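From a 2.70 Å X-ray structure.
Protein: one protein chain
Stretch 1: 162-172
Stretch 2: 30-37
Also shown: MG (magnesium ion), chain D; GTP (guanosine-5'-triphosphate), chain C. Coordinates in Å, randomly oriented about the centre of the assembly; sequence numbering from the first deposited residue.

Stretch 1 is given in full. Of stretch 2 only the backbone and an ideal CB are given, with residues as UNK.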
# COMPACT_ATOMS: atom_id res chain seq x y z
N GLU A 162 -16.63 2.74 -6.55
CA GLU A 162 -17.22 3.82 -7.29
C GLU A 162 -18.03 4.65 -6.32
O GLU A 162 -18.78 4.10 -5.50
CB GLU A 162 -18.08 3.25 -8.42
CG GLU A 162 -17.26 2.40 -9.37
CD GLU A 162 -17.64 2.61 -10.79
OE1 GLU A 162 -16.71 2.77 -11.62
OE2 GLU A 162 -18.87 2.59 -11.07
N THR A 163 -17.82 5.96 -6.34
CA THR A 163 -18.39 6.82 -5.32
C THR A 163 -18.86 8.11 -5.96
O THR A 163 -18.38 8.53 -7.02
CB THR A 163 -17.42 7.19 -4.18
OG1 THR A 163 -16.25 7.82 -4.73
CG2 THR A 163 -17.03 5.98 -3.38
N SER A 164 -19.77 8.76 -5.24
CA SER A 164 -20.16 10.13 -5.51
C SER A 164 -20.39 10.80 -4.18
O SER A 164 -21.28 10.40 -3.42
CB SER A 164 -21.42 10.23 -6.39
OG SER A 164 -21.94 11.55 -6.41
N ALA A 165 -19.61 11.83 -3.90
CA ALA A 165 -19.88 12.62 -2.71
C ALA A 165 -21.15 13.43 -2.87
O ALA A 165 -21.78 13.79 -1.86
CB ALA A 165 -18.69 13.53 -2.39
N GLN A 166 -21.55 13.71 -4.12
CA GLN A 166 -22.74 14.51 -4.36
C GLN A 166 -24.00 13.70 -4.11
O GLN A 166 -24.90 14.15 -3.41
CB GLN A 166 -22.72 15.05 -5.78
CG GLN A 166 -23.85 16.01 -6.11
CD GLN A 166 -25.06 15.29 -6.65
OE1 GLN A 166 -24.94 14.27 -7.34
NE2 GLN A 166 -26.25 15.80 -6.32
N SER A 167 -24.05 12.48 -4.63
CA SER A 167 -25.21 11.61 -4.49
C SER A 167 -25.17 10.76 -3.23
O SER A 167 -26.22 10.27 -2.79
CB SER A 167 -25.31 10.69 -5.70
OG SER A 167 -24.56 9.50 -5.48
N GLY A 168 -23.98 10.52 -2.68
CA GLY A 168 -23.80 9.57 -1.60
C GLY A 168 -23.52 8.14 -2.04
O GLY A 168 -23.05 7.34 -1.22
N GLU A 169 -23.73 7.82 -3.32
CA GLU A 169 -23.52 6.45 -3.80
C GLU A 169 -22.11 5.97 -3.49
O GLU A 169 -21.13 6.69 -3.74
CB GLU A 169 -23.76 6.40 -5.31
CG GLU A 169 -23.85 5.01 -5.92
CD GLU A 169 -24.04 5.08 -7.44
OE1 GLU A 169 -24.39 6.18 -7.94
OE2 GLU A 169 -23.84 4.06 -8.14
N GLY A 170 -22.00 4.76 -2.96
CA GLY A 170 -20.72 4.14 -2.66
C GLY A 170 -20.00 4.66 -1.43
O GLY A 170 -19.01 4.05 -0.99
N ILE A 171 -20.47 5.77 -0.84
CA ILE A 171 -19.69 6.42 0.21
C ILE A 171 -19.70 5.58 1.47
O ILE A 171 -18.64 5.26 2.04
CB ILE A 171 -20.25 7.84 0.46
CG1 ILE A 171 -20.01 8.74 -0.76
CG2 ILE A 171 -19.62 8.47 1.69
CD1 ILE A 171 -18.57 9.11 -0.99
N ASN A 172 -20.88 5.19 1.93
CA ASN A 172 -21.00 4.40 3.15
C ASN A 172 -20.39 3.02 2.99
O ASN A 172 -19.81 2.49 3.95
CB ASN A 172 -22.47 4.31 3.55
CG ASN A 172 -23.05 5.67 3.90
OD1 ASN A 172 -23.24 6.52 3.02
ND2 ASN A 172 -23.28 5.91 5.18
N UNK A 30 -11.76 16.13 -0.02
CA UNK A 30 -12.45 16.76 1.10
C UNK A 30 -13.93 16.38 1.13
O UNK A 30 -14.48 16.10 2.20
CB UNK A 30 -12.30 18.28 1.02
N UNK A 31 -14.59 16.33 -0.05
CA UNK A 31 -16.04 16.14 -0.03
C UNK A 31 -16.42 14.69 0.22
O UNK A 31 -17.45 14.45 0.86
CB UNK A 31 -16.65 16.61 -1.35
N UNK A 32 -15.59 13.73 -0.16
CA UNK A 32 -15.82 12.36 0.30
C UNK A 32 -15.78 12.30 1.82
O UNK A 32 -16.67 11.72 2.45
CB UNK A 32 -14.78 11.41 -0.30
N UNK A 33 -14.79 12.94 2.44
CA UNK A 33 -14.66 12.85 3.89
C UNK A 33 -15.82 13.57 4.57
O UNK A 33 -16.50 13.02 5.44
CB UNK A 33 -13.32 13.44 4.35
N UNK A 34 -16.15 14.77 4.09
CA UNK A 34 -17.19 15.51 4.78
C UNK A 34 -18.58 14.94 4.51
O UNK A 34 -19.46 15.08 5.37
CB UNK A 34 -17.14 16.98 4.37
N UNK A 35 -18.77 14.21 3.39
CA UNK A 35 -20.04 13.55 3.13
C UNK A 35 -20.32 12.47 4.17
O UNK A 35 -21.41 12.42 4.76
CB UNK A 35 -20.05 12.95 1.72
N UNK A 36 -19.32 11.63 4.47
CA UNK A 36 -19.56 10.55 5.41
C UNK A 36 -19.42 10.99 6.87
O UNK A 36 -20.19 10.55 7.73
CB UNK A 36 -18.60 9.40 5.12
N UNK A 37 -18.50 11.91 7.18
CA UNK A 37 -18.27 12.18 8.60
C UNK A 37 -19.10 13.33 9.12
O UNK A 37 -19.45 13.33 10.31
CB UNK A 37 -16.79 12.47 8.85
MG MG D . -9.55 19.08 -0.39
PG GTP C . -8.17 19.81 -3.19
O1G GTP C . -8.36 19.90 -1.69
O2G GTP C . -7.06 18.85 -3.55
O3G GTP C . -7.83 21.18 -3.74
O3B GTP C . -9.46 19.20 -3.95
PB GTP C . -10.38 18.03 -3.34
O1B GTP C . -9.89 16.67 -3.77
O2B GTP C . -10.52 18.05 -1.84
O3A GTP C . -11.79 18.28 -4.09
PA GTP C . -13.11 18.77 -3.32
O1A GTP C . -13.59 17.77 -2.30
O2A GTP C . -12.90 20.10 -2.67
O5' GTP C . -14.08 18.90 -4.57
C5' GTP C . -13.70 19.68 -5.68
C4' GTP C . -14.97 20.12 -6.39
O4' GTP C . -15.59 18.98 -6.92
C3' GTP C . -16.00 20.76 -5.49
O3' GTP C . -16.60 21.73 -6.30
C2' GTP C . -17.03 19.70 -5.21
O2' GTP C . -18.36 20.18 -5.14
C1' GTP C . -16.93 18.86 -6.45
N9 GTP C . -17.21 17.46 -6.17
C8 GTP C . -16.61 16.66 -5.23
N7 GTP C . -17.13 15.41 -5.33
C5 GTP C . -18.05 15.41 -6.33
C6 GTP C . -18.87 14.41 -6.84
O6 GTP C . -18.85 13.27 -6.38
N1 GTP C . -19.70 14.70 -7.90
C2 GTP C . -19.75 15.97 -8.43
N2 GTP C . -20.58 16.22 -9.44
N3 GTP C . -18.93 16.96 -7.92
C4 GTP C . -18.11 16.69 -6.87

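Stretch 2 is one helical segment throughout. Positions 31, 35 and 36 point their CA-to-CB bonds toward stretch 1, and position 32 points sideways.

Position 30 is out of reach of stretch 1. Its backbone N donates a hydrogen bond to GTP O2B at 2.9 Å, and the magnesium ion lies close by. A short side chain with a hydroxyl on CB, serine or threonine, could bind the metal. The residue is Ser 30. Its OG binds MG at 2.0 Å, in a shell that also includes GTP O1G, GTP O2B and two waters.

Position 31 points toward stretch 1, and its ideal CB is 3.8 Å from Ala 165 CB. The alpha phosphate of GTP is also near, and the backbone N at 31 donates to GTP O1A at 2.9 Å. A small or medium side chain would suit, such as alanine, serine, cysteine, threonine or valine. The residue is Cys 31. Its CB packs on Ala 165 CB at 3.8 Å, while its SG lies 3.1 Å from GTP O1A.

Position 32 points sideways. Its ideal CB is 4.5 Å from Ile 171 CD1 and 4.9 Å from Ala 165 CB. These neighbours are apolar, so valine, leucine, isoleucine or methionine would fit. The residue is Ile 32. Its CG2 meets Ile 171 CD1 at 4.1 Å, and its CG1 lies 4.3 Å from Ala 165 CB. With chi1 m and chi2 t, its CD1 comes to 4.1 Å from Thr 163 OG1.

Position 33 points away, and stretch 1 sets no preference. The residue is Ile 33. Position 34 is out of reach, so many side chains are possible; the residue is Lys 34, which makes no contact with stretch 1.

Position 35 points toward the loop of stretch 1. Its ideal CB is 4.1 Å from Ala 165 O and 4.5 Å from Ile 171 CG2. Further out, the carbonyls of Ala 165, Gln 166 and Ser 167 offer acceptors. A long donor suits best, so lysine or arginine is likely, with glutamine a shorter option. The residue is Arg 35, which has the largest area covered by stretch 1. Its NH1 donates to Gln 166 O at 2.8 Å and, weakly, to Ala 165 O at 2.9 Å. Gly 168 CA lies over one face of the guanidinium, 3.3 Å from Arg 35 NH2. The aliphatic part also packs, with Arg 35 CG 4.1 Å from Ile 171 CG2.

Position 36 points toward stretch 1, with its ideal CB 3.7 Å from Ile 171 CG2. Asn 172 lies beyond. A large side chain with an apolar base would suit, such as leucine, methionine, phenylalanine or tyrosine. The residue is Tyr 36. Its CB packs on Ile 171 CG2 at 3.7 Å. Asn 172 ND2 sits at the ring edge, 3.8 Å from Tyr 36 CE1.

Position 37 is out of reach, so stretch 1 does not restrict it. The residue is Cys 37.

Stretch 2 (30-37) SCIIKRYC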
# COMPACT_ATOMS: atom_id res chain seq x y z
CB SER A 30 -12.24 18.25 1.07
OG SER A 30 -10.87 18.51 0.96
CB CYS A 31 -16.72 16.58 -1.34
SG CYS A 31 -16.65 18.29 -1.87
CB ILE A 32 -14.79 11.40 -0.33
CG1 ILE A 32 -15.10 11.18 -1.81
CG2 ILE A 32 -14.82 10.08 0.40
CD1 ILE A 32 -14.00 10.43 -2.52
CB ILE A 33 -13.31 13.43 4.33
CG1 ILE A 33 -12.17 12.52 3.85
CG2 ILE A 33 -13.28 13.63 5.85
CD1 ILE A 33 -10.82 13.23 3.77
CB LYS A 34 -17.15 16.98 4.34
CG LYS A 34 -15.99 17.74 4.91
CD LYS A 34 -15.96 19.17 4.41
CE LYS A 34 -15.12 20.03 5.34
NZ LYS A 34 -14.38 21.09 4.61
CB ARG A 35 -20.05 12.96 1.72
CG ARG A 35 -21.32 12.18 1.33
CD ARG A 35 -22.56 13.05 1.31
NE ARG A 35 -23.78 12.27 1.11
CZ ARG A 35 -24.65 12.47 0.12
NH1 ARG A 35 -24.45 13.44 -0.77
NH2 ARG A 35 -25.74 11.69 0.04
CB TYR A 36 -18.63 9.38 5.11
CG TYR A 36 -18.76 8.22 6.05
CD1 TYR A 36 -19.71 7.23 5.85
CD2 TYR A 36 -17.94 8.11 7.16
CE1 TYR A 36 -19.82 6.16 6.72
CE2 TYR A 36 -18.04 7.07 8.02
CZ TYR A 36 -18.97 6.09 7.81
OH TYR A 36 -19.05 5.04 8.70
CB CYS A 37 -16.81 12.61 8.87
SG CYS A 37 -15.51 11.62 8.21
O HOH W 1 -8.23 17.50 0.10
O HOH W 2 -10.99 20.63 -0.77
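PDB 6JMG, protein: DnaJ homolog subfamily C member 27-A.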